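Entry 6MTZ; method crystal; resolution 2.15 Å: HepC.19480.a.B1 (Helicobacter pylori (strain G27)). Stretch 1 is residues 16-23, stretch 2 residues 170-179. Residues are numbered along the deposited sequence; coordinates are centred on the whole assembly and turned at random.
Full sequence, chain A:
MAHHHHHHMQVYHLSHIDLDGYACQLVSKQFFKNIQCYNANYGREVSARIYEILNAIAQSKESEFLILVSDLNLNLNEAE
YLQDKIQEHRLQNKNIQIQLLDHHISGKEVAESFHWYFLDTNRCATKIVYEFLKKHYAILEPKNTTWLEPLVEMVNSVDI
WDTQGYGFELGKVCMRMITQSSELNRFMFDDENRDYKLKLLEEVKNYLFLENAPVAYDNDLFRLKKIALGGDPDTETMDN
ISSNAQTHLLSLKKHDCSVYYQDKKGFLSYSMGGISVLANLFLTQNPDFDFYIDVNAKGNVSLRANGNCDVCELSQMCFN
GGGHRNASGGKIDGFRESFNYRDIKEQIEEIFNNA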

# COMPACT_ATOMS: atom_id res chain seq x y z
N HIS A 16 8.36 3.90 -1.71
CA HIS A 16 8.41 2.45 -1.91
C HIS A 16 7.52 1.76 -0.86
O HIS A 16 6.79 2.41 -0.12
N ILE A 17 7.61 0.44 -0.75
CA ILE A 17 6.71 -0.32 0.11
C ILE A 17 7.40 -1.02 1.27
O ILE A 17 6.69 -1.56 2.13
N ASP A 18 8.72 -1.07 1.36
CA ASP A 18 9.29 -1.84 2.47
C ASP A 18 9.43 -0.92 3.69
O ASP A 18 8.83 0.15 3.75
N LEU A 19 10.25 -1.31 4.68
CA LEU A 19 10.39 -0.50 5.89
C LEU A 19 10.94 0.89 5.57
O LEU A 19 10.43 1.90 6.05
N ASP A 20 12.03 0.95 4.79
CA ASP A 20 12.56 2.25 4.38
C ASP A 20 11.49 3.06 3.66
O ASP A 20 11.28 4.24 3.94
N GLY A 21 10.76 2.41 2.74
CA GLY A 21 9.76 3.12 1.97
C GLY A 21 8.64 3.71 2.81
O GLY A 21 8.21 4.84 2.58
N TYR A 22 8.13 2.94 3.79
CA TYR A 22 7.04 3.47 4.60
C TYR A 22 7.54 4.42 5.69
O TYR A 22 6.83 5.37 6.04
N ALA A 23 8.72 4.19 6.25
CA ALA A 23 9.29 5.12 7.22
C ALA A 23 9.47 6.53 6.63
O ALA A 23 9.35 7.53 7.36
N LEU A 170 16.85 -4.01 16.71
CA LEU A 170 15.43 -3.62 16.67
C LEU A 170 14.96 -3.32 15.25
O LEU A 170 13.82 -3.63 14.89
N GLY A 171 15.82 -2.72 14.42
CA GLY A 171 15.44 -2.46 13.03
C GLY A 171 15.16 -3.72 12.22
O GLY A 171 14.29 -3.72 11.34
N LYS A 172 15.88 -4.80 12.50
CA LYS A 172 15.58 -6.05 11.81
C LYS A 172 14.17 -6.53 12.15
O LYS A 172 13.43 -7.00 11.27
N VAL A 173 13.77 -6.38 13.42
CA VAL A 173 12.41 -6.72 13.80
C VAL A 173 11.41 -5.86 13.04
O VAL A 173 10.38 -6.35 12.57
N CYS A 174 11.72 -4.57 12.87
CA CYS A 174 10.81 -3.67 12.18
C CYS A 174 10.73 -3.99 10.69
O CYS A 174 9.66 -3.91 10.09
N MET A 175 11.85 -4.37 10.08
CA MET A 175 11.85 -4.73 8.67
C MET A 175 10.93 -5.92 8.42
O MET A 175 10.07 -5.90 7.53
N ARG A 176 11.09 -6.99 9.21
CA ARG A 176 10.16 -8.11 9.10
C ARG A 176 8.74 -7.67 9.43
O ARG A 176 7.78 -8.16 8.82
N MET A 177 8.57 -6.77 10.41
CA MET A 177 7.22 -6.31 10.73
C MET A 177 6.52 -5.73 9.50
O MET A 177 5.34 -6.01 9.26
N ILE A 178 7.24 -4.93 8.71
CA ILE A 178 6.63 -4.30 7.55
C ILE A 178 6.29 -5.34 6.49
O ILE A 178 5.24 -5.28 5.85
N THR A 179 7.18 -6.32 6.30
CA THR A 179 6.96 -7.35 5.28
C THR A 179 5.73 -8.19 5.61
O THR A 179 5.00 -8.61 4.71

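The two stretches meet through a small, mostly apolar contact that buries 261 Å² in total. Helix 19-23 crosses helix 170-179 at 86°, nearly a right angle. Their axes come no closer than 9.8 Å. The contact is local and centres on Leu 19 and Ile 178. Leu 19 and Met 175 mark the closest backbone register, with CA atoms 5.3 Å apart.

The apolar packing is led by Leu 19. Its CB points toward helix 170-179, and its rotamer is t at chi1 and p at chi2. The side chain is a knob that sits among Gly 171, Cys 174, Met 175 and Ile 178. Leu 19 CD2 lies 3.6 Å from Met 175 N, 3.9 Å from Gly 171 O and 4.0 Å from Cys 174 CB. It therefore packs against backbone as well as side chains. Gly 171 contributes its carbonyl O to the hole. Leu 19 CD1 is 3.8 Å from Ile 178 CG1.

Ile 178 points back toward stretch 1, with both chi angles m. Its CG2 reaches the backbone at the start of helix 19-23. Ile 178 CG2 is 3.7 Å from Ile 17 O, 3.5 Å from Asp 18 C and 3.6 Å from Leu 19 N. Tyr 22, m at chi1, also points toward the other helix. Tyr 22 CD2 is 4.2 Å from Ile 178 CG2, which lies oblique to the ring.

Cys 174 is m at chi1 and points sideways, with its CB against Leu 19. Met 175 is t, t, p. The CA-to-CB bond of Met 175 points sideways, and Met 175 CB lies 4.1 Å from Leu 19 CD2, but the end of the side chain leads away. Lys 172, Val 173 and Arg 176 point away and take no part.

No direct hydrogen bond joins the stretches. Water 1 supplies a polar link instead. It accepts from Leu 19 N at 2.8 Å, measured to the water O, and its O donates to Met 175 O at 3.0 Å. Leu 19 N lies in the first turn of its helix, where backbone NH groups lack the usual helical acceptor.

Within stretch 1, Asp 18 holds the N-cap position, with chi1 p. Gly 21 N donates to Asp 18 OD1 at 2.9 Å, a capping bond. This ties down the helix start beside Ile 178. The backbone bond from Tyr 22 N to Asp 18 O, also 2.9 Å, secures the same turn.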

# COMPACT_ATOMS: atom_id res chain seq x y z
CB HIS A 16 9.85 1.97 -1.86
CG HIS A 16 10.07 0.58 -2.38
ND1 HIS A 16 9.62 0.17 -3.61
CD2 HIS A 16 10.72 -0.48 -1.84
CE1 HIS A 16 9.98 -1.09 -3.81
NE2 HIS A 16 10.64 -1.51 -2.75
CB ILE A 17 5.89 -1.36 -0.69
CG1 ILE A 17 6.82 -2.29 -1.47
CG2 ILE A 17 4.87 -0.66 -1.58
CD1 ILE A 17 6.16 -3.57 -1.86
CB ASP A 18 10.61 -2.47 2.02
CG ASP A 18 11.60 -1.44 1.52
OD1 ASP A 18 11.29 -0.23 1.59
OD2 ASP A 18 12.68 -1.82 1.05
CB LEU A 19 11.30 -1.22 6.90
CG LEU A 19 11.78 -0.36 8.09
CD1 LEU A 19 10.62 0.03 8.98
CD2 LEU A 19 12.83 -1.06 8.95
CB ASP A 20 13.80 2.05 3.49
CG ASP A 20 14.67 3.32 3.35
OD1 ASP A 20 14.44 4.31 4.06
OD2 ASP A 20 15.62 3.31 2.52
CB TYR A 22 6.21 2.34 5.23
CG TYR A 22 5.15 1.79 4.31
CD1 TYR A 22 4.02 2.53 4.01
CD2 TYR A 22 5.28 0.54 3.73
CE1 TYR A 22 3.05 2.04 3.16
CE2 TYR A 22 4.31 0.03 2.88
CZ TYR A 22 3.20 0.79 2.60
OH TYR A 22 2.23 0.28 1.76
CB ALA A 23 10.62 4.57 7.73
CB LEU A 170 15.21 -2.42 17.57
CG LEU A 170 13.81 -1.79 17.60
CD1 LEU A 170 12.79 -2.75 18.22
CD2 LEU A 170 13.87 -0.48 18.39
CB LYS A 172 16.63 -7.11 12.16
CG LYS A 172 17.96 -6.90 11.41
CD LYS A 172 19.17 -7.51 12.12
CE LYS A 172 18.95 -8.94 12.54
NZ LYS A 172 20.23 -9.56 13.05
CB VAL A 173 12.23 -6.57 15.33
CG1 VAL A 173 10.77 -6.88 15.71
CG2 VAL A 173 13.16 -7.49 16.07
CB CYS A 174 11.22 -2.22 12.39
SG CYS A 174 10.99 -1.63 14.08
CB MET A 175 13.28 -5.04 8.23
CG MET A 175 13.51 -5.16 6.76
SD MET A 175 15.30 -5.31 6.45
CE MET A 175 15.62 -7.00 6.94
CB ARG A 176 10.61 -9.24 10.02
CG ARG A 176 9.65 -10.44 10.08
CD ARG A 176 10.33 -11.65 10.74
NE ARG A 176 11.02 -11.19 11.94
CZ ARG A 176 10.46 -11.11 13.14
NH1 ARG A 176 9.20 -11.51 13.30
NH2 ARG A 176 11.15 -10.65 14.17
CB MET A 177 7.25 -5.26 11.85
CG MET A 177 5.85 -4.68 12.20
SD MET A 177 5.28 -3.30 11.17
CE MET A 177 6.28 -1.98 11.87
CB ILE A 178 7.55 -3.19 7.00
CG1 ILE A 178 7.58 -2.04 7.98
CG2 ILE A 178 7.07 -2.71 5.63
CD1 ILE A 178 6.22 -1.33 8.12
CB THR A 179 8.20 -8.25 5.17
OG1 THR A 179 9.33 -7.49 4.72
CG2 THR A 179 7.94 -9.39 4.22
O HOH W 1 10.67 -4.06 5.24